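PDB 4LDG: protein with a SET domain within carboxy region from Cryptosporidium parvum, which probably methylates a lysine of histone H4, the chain here being the protein's carboxy-terminal portion with the SET domain. Local coordinates for residues 229-234 with 246-251. Residues are numbered along the deposited sequence; the frame is centred on the assembly and turned at random.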
ATOM      1  N   ASN A 229       0.677  -2.560  12.895  1.00 35.85           N
ATOM      2  CA  ASN A 229      -0.591  -1.861  12.717  1.00 35.55           C
ATOM      3  C   ASN A 229      -1.218  -2.016  11.349  1.00 34.74           C
ATOM      4  O   ASN A 229      -2.253  -1.417  11.106  1.00 33.30           O
ATOM      5  CB  ASN A 229      -0.464  -0.402  13.099  1.00 35.61           C
ATOM      6  CG  ASN A 229       0.605   0.318  12.329  1.00 35.72           C
ATOM      7  OD1 ASN A 229       1.082  -0.136  11.295  1.00 31.78           O
ATOM      8  ND2 ASN A 229       0.971   1.486  12.832  1.00 38.28           N
ATOM      9  N   ILE A 230      -0.589  -2.830  10.483  1.00 33.98           N
ATOM     10  CA  ILE A 230      -1.157  -3.209   9.208  1.00 33.71           C
ATOM     11  C   ILE A 230      -1.011  -4.707   8.989  1.00 35.21           C
ATOM     12  O   ILE A 230      -0.220  -5.352   9.655  1.00 36.59           O
ATOM     13  CB  ILE A 230      -0.520  -2.468   8.054  1.00 34.05           C
ATOM     14  CG1 ILE A 230       0.959  -2.824   7.918  1.00 35.05           C
ATOM     15  CG2 ILE A 230      -0.663  -0.970   8.246  1.00 33.81           C
ATOM     16  CD1 ILE A 230       1.621  -2.069   6.783  1.00 34.95           C
ATOM     17  N   ILE A 231      -1.836  -5.235   8.092  1.00 34.01           N
ATOM     18  CA  ILE A 231      -1.818  -6.623   7.668  1.00 35.52           C
ATOM     19  C   ILE A 231      -1.954  -6.689   6.145  1.00 33.94           C
ATOM     20  O   ILE A 231      -2.334  -5.719   5.514  1.00 34.14           O
ATOM     21  CB  ILE A 231      -2.979  -7.429   8.265  1.00 34.97           C
ATOM     22  CG1 ILE A 231      -4.329  -6.804   7.923  1.00 37.62           C
ATOM     23  CG2 ILE A 231      -2.834  -7.530   9.770  1.00 37.14           C
ATOM     24  CD1 ILE A 231      -5.510  -7.689   8.330  1.00 38.44           C
ATOM     25  N   THR A 232      -1.693  -7.847   5.567  1.00 35.89           N
ATOM     26  CA  THR A 232      -1.785  -7.998   4.118  1.00 37.22           C
ATOM     27  C   THR A 232      -3.056  -8.711   3.674  1.00 36.17           C
ATOM     28  O   THR A 232      -3.705  -9.429   4.433  1.00 39.44           O
ATOM     29  CB  THR A 232      -0.568  -8.743   3.560  1.00 39.19           C
ATOM     30  OG1 THR A 232      -0.333  -9.900   4.355  1.00 40.16           O
ATOM     31  CG2 THR A 232       0.656  -7.851   3.592  1.00 40.24           C
ATOM     32  N   LYS A 233      -3.411  -8.457   2.429  1.00 34.77           N
ATOM     33  CA  LYS A 233      -4.513  -9.099   1.764  1.00 36.32           C
ATOM     34  C   LYS A 233      -4.101  -9.256   0.318  1.00 34.94           C
ATOM     35  O   LYS A 233      -3.162  -8.614  -0.130  1.00 33.71           O
ATOM     36  CB  LYS A 233      -5.785  -8.260   1.897  1.00 38.04           C
ATOM     37  CG  LYS A 233      -6.419  -8.449   3.249  1.00 42.28           C
ATOM     38  CD  LYS A 233      -7.701  -7.661   3.399  1.00 51.69           C
ATOM     39  CE  LYS A 233      -8.344  -7.853   4.783  1.00 57.72           C
ATOM     40  NZ  LYS A 233      -8.189  -9.220   5.374  1.00 61.40           N
ATOM     41  N   VAL A 234      -4.767 -10.147  -0.391  1.00 37.31           N
ATOM     42  CA  VAL A 234      -4.497 -10.360  -1.809  1.00 40.13           C
ATOM     43  C   VAL A 234      -5.819 -10.318  -2.566  1.00 39.22           C
ATOM     44  O   VAL A 234      -6.808 -10.833  -2.081  1.00 40.93           O
ATOM     45  CB  VAL A 234      -3.784 -11.706  -2.092  1.00 40.90           C
ATOM     46  CG1 VAL A 234      -3.687 -11.956  -3.593  1.00 43.31           C
ATOM     47  CG2 VAL A 234      -2.381 -11.699  -1.522  1.00 40.87           C
ATOM     48  N   VAL A 246      -3.646  -3.289   4.509  1.00 32.15           N
ATOM     49  CA  VAL A 246      -4.756  -2.533   5.085  1.00 32.08           C
ATOM     50  C   VAL A 246      -4.478  -2.330   6.556  1.00 31.79           C
ATOM     51  O   VAL A 246      -3.763  -3.108   7.161  1.00 30.20           O
ATOM     52  CB  VAL A 246      -6.107  -3.232   4.894  1.00 35.37           C
ATOM     53  CG1 VAL A 246      -6.389  -3.425   3.415  1.00 36.52           C
ATOM     54  CG2 VAL A 246      -6.146  -4.568   5.584  1.00 36.36           C
ATOM     55  N   SER A 247      -5.021  -1.263   7.125  1.00 32.72           N
ATOM     56  CA  SER A 247      -4.778  -0.939   8.517  1.00 34.06           C
ATOM     57  C   SER A 247      -5.576  -1.849   9.440  1.00 34.56           C
ATOM     58  O   SER A 247      -6.699  -2.210   9.136  1.00 34.60           O
ATOM     59  CB  SER A 247      -5.169   0.509   8.777  1.00 34.97           C
ATOM     60  OG  SER A 247      -6.537   0.713   8.439  1.00 36.00           O
ATOM     61  N   LYS A 248      -5.000  -2.187  10.587  1.00 35.85           N
ATOM     62  CA  LYS A 248      -5.683  -3.009  11.575  1.00 37.55           C
ATOM     63  C   LYS A 248      -6.521  -2.166  12.506  1.00 38.75           C
ATOM     64  O   LYS A 248      -7.345  -2.683  13.255  1.00 38.86           O
ATOM     65  CB  LYS A 248      -4.683  -3.730  12.449  1.00 40.22           C
ATOM     66  CG  LYS A 248      -3.697  -4.590  11.705  1.00 41.31           C
ATOM     67  CD  LYS A 248      -2.830  -5.315  12.723  1.00 44.21           C
ATOM     68  CE  LYS A 248      -3.680  -6.177  13.627  1.00 44.16           C
ATOM     69  NZ  LYS A 248      -2.808  -7.226  14.169  1.00 48.21           N
ATOM     70  N   ARG A 249      -6.279  -0.865  12.479  1.00 39.73           N
ATOM     71  CA  ARG A 249      -6.956   0.057  13.360  1.00 40.56           C
ATOM     72  C   ARG A 249      -6.678   1.455  12.853  1.00 40.41           C
ATOM     73  O   ARG A 249      -5.936   1.648  11.899  1.00 40.25           O
ATOM     74  CB  ARG A 249      -6.409  -0.114  14.782  1.00 43.13           C
ATOM     75  CG  ARG A 249      -4.902  -0.022  14.860  1.00 43.29           C
ATOM     76  CD  ARG A 249      -4.436   0.346  16.255  1.00 47.33           C
ATOM     77  NE  ARG A 249      -2.976   0.357  16.365  1.00 51.80           N
ATOM     78  CZ  ARG A 249      -2.172   1.391  16.087  1.00 53.07           C
ATOM     79  NH1 ARG A 249      -2.645   2.565  15.675  1.00 52.03           N
ATOM     80  NH2 ARG A 249      -0.862   1.244  16.240  1.00 54.16           N
ATOM     81  N   ASP A 250      -7.274   2.439  13.490  1.00 43.79           N
ATOM     82  CA  ASP A 250      -6.936   3.820  13.214  1.00 43.60           C
ATOM     83  C   ASP A 250      -5.464   4.024  13.500  1.00 43.62           C
ATOM     84  O   ASP A 250      -5.007   3.717  14.575  1.00 45.16           O
ATOM     85  CB  ASP A 250      -7.796   4.753  14.077  1.00 47.20           C
ATOM     86  CG  ASP A 250      -9.277   4.802  13.616  1.00 49.60           C
ATOM     87  OD1 ASP A 250      -9.680   4.045  12.705  1.00 47.22           O
ATOM     88  OD2 ASP A 250     -10.049   5.616  14.169  1.00 55.99           O
ATOM     89  N   ILE A 251      -4.729   4.482  12.497  1.00 41.45           N
ATOM     90  CA  ILE A 251      -3.338   4.856  12.613  1.00 40.55           C
ATOM     91  C   ILE A 251      -3.321   6.393  12.559  1.00 43.13           C
ATOM     92  O   ILE A 251      -3.804   6.979  11.581  1.00 39.92           O
ATOM     93  CB  ILE A 251      -2.525   4.287  11.439  1.00 38.39           C
ATOM     94  CG1 ILE A 251      -2.599   2.762  11.418  1.00 37.44           C
ATOM     95  CG2 ILE A 251      -1.073   4.716  11.496  1.00 38.61           C
ATOM     96  CD1 ILE A 251      -1.898   2.155  10.228  1.00 37.39           C
TER
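With chi1 near +57° in both, Asn-229 and Ile-231 hold CG and CG1, respectively, between the backbone N and carbonyl carbon, while Lys-248 sets CG anti to its carbonyl carbon and bends at chi3. They lie at the open end of the antiparallel beta hairpin 230-237/240-247 of the SET domain. Ile-231 and Val-246 form a hydrogen-bonded pair: Ile-231 N gives to Val-246 O at 3.0 Å and Val-246 N to Ile-231 O at 2.9 Å, each nearly along the C=O axis. Their side chains share one face of the sheet, Ile-231 CG1 lying 3.7 Å from Val-246 CG2. Just past the strand end, Lys-248 crosses Ile-231 at about a right angle, with Lys-248 CG 3.6 Å from Ile-231 CG2. Beyond the bridges, Lys-248 N still reaches Asn-229 O at 2.9 Å, almost straight but from above the carbonyl plane. The buried Asn-229 amide bonds Leu-258 N through OD1 and Glu-256 O through ND2, tying the hairpin to the chain around strand 258-259; Ile-251 CD1 lies 3.7 Å from Asn-229 CG. Arg-249, salt-bridged to Glu-255, turns one guanidinium face to Asn-229 CB, which sits toward the rim, 3.6 Å from NH2 of Arg-249.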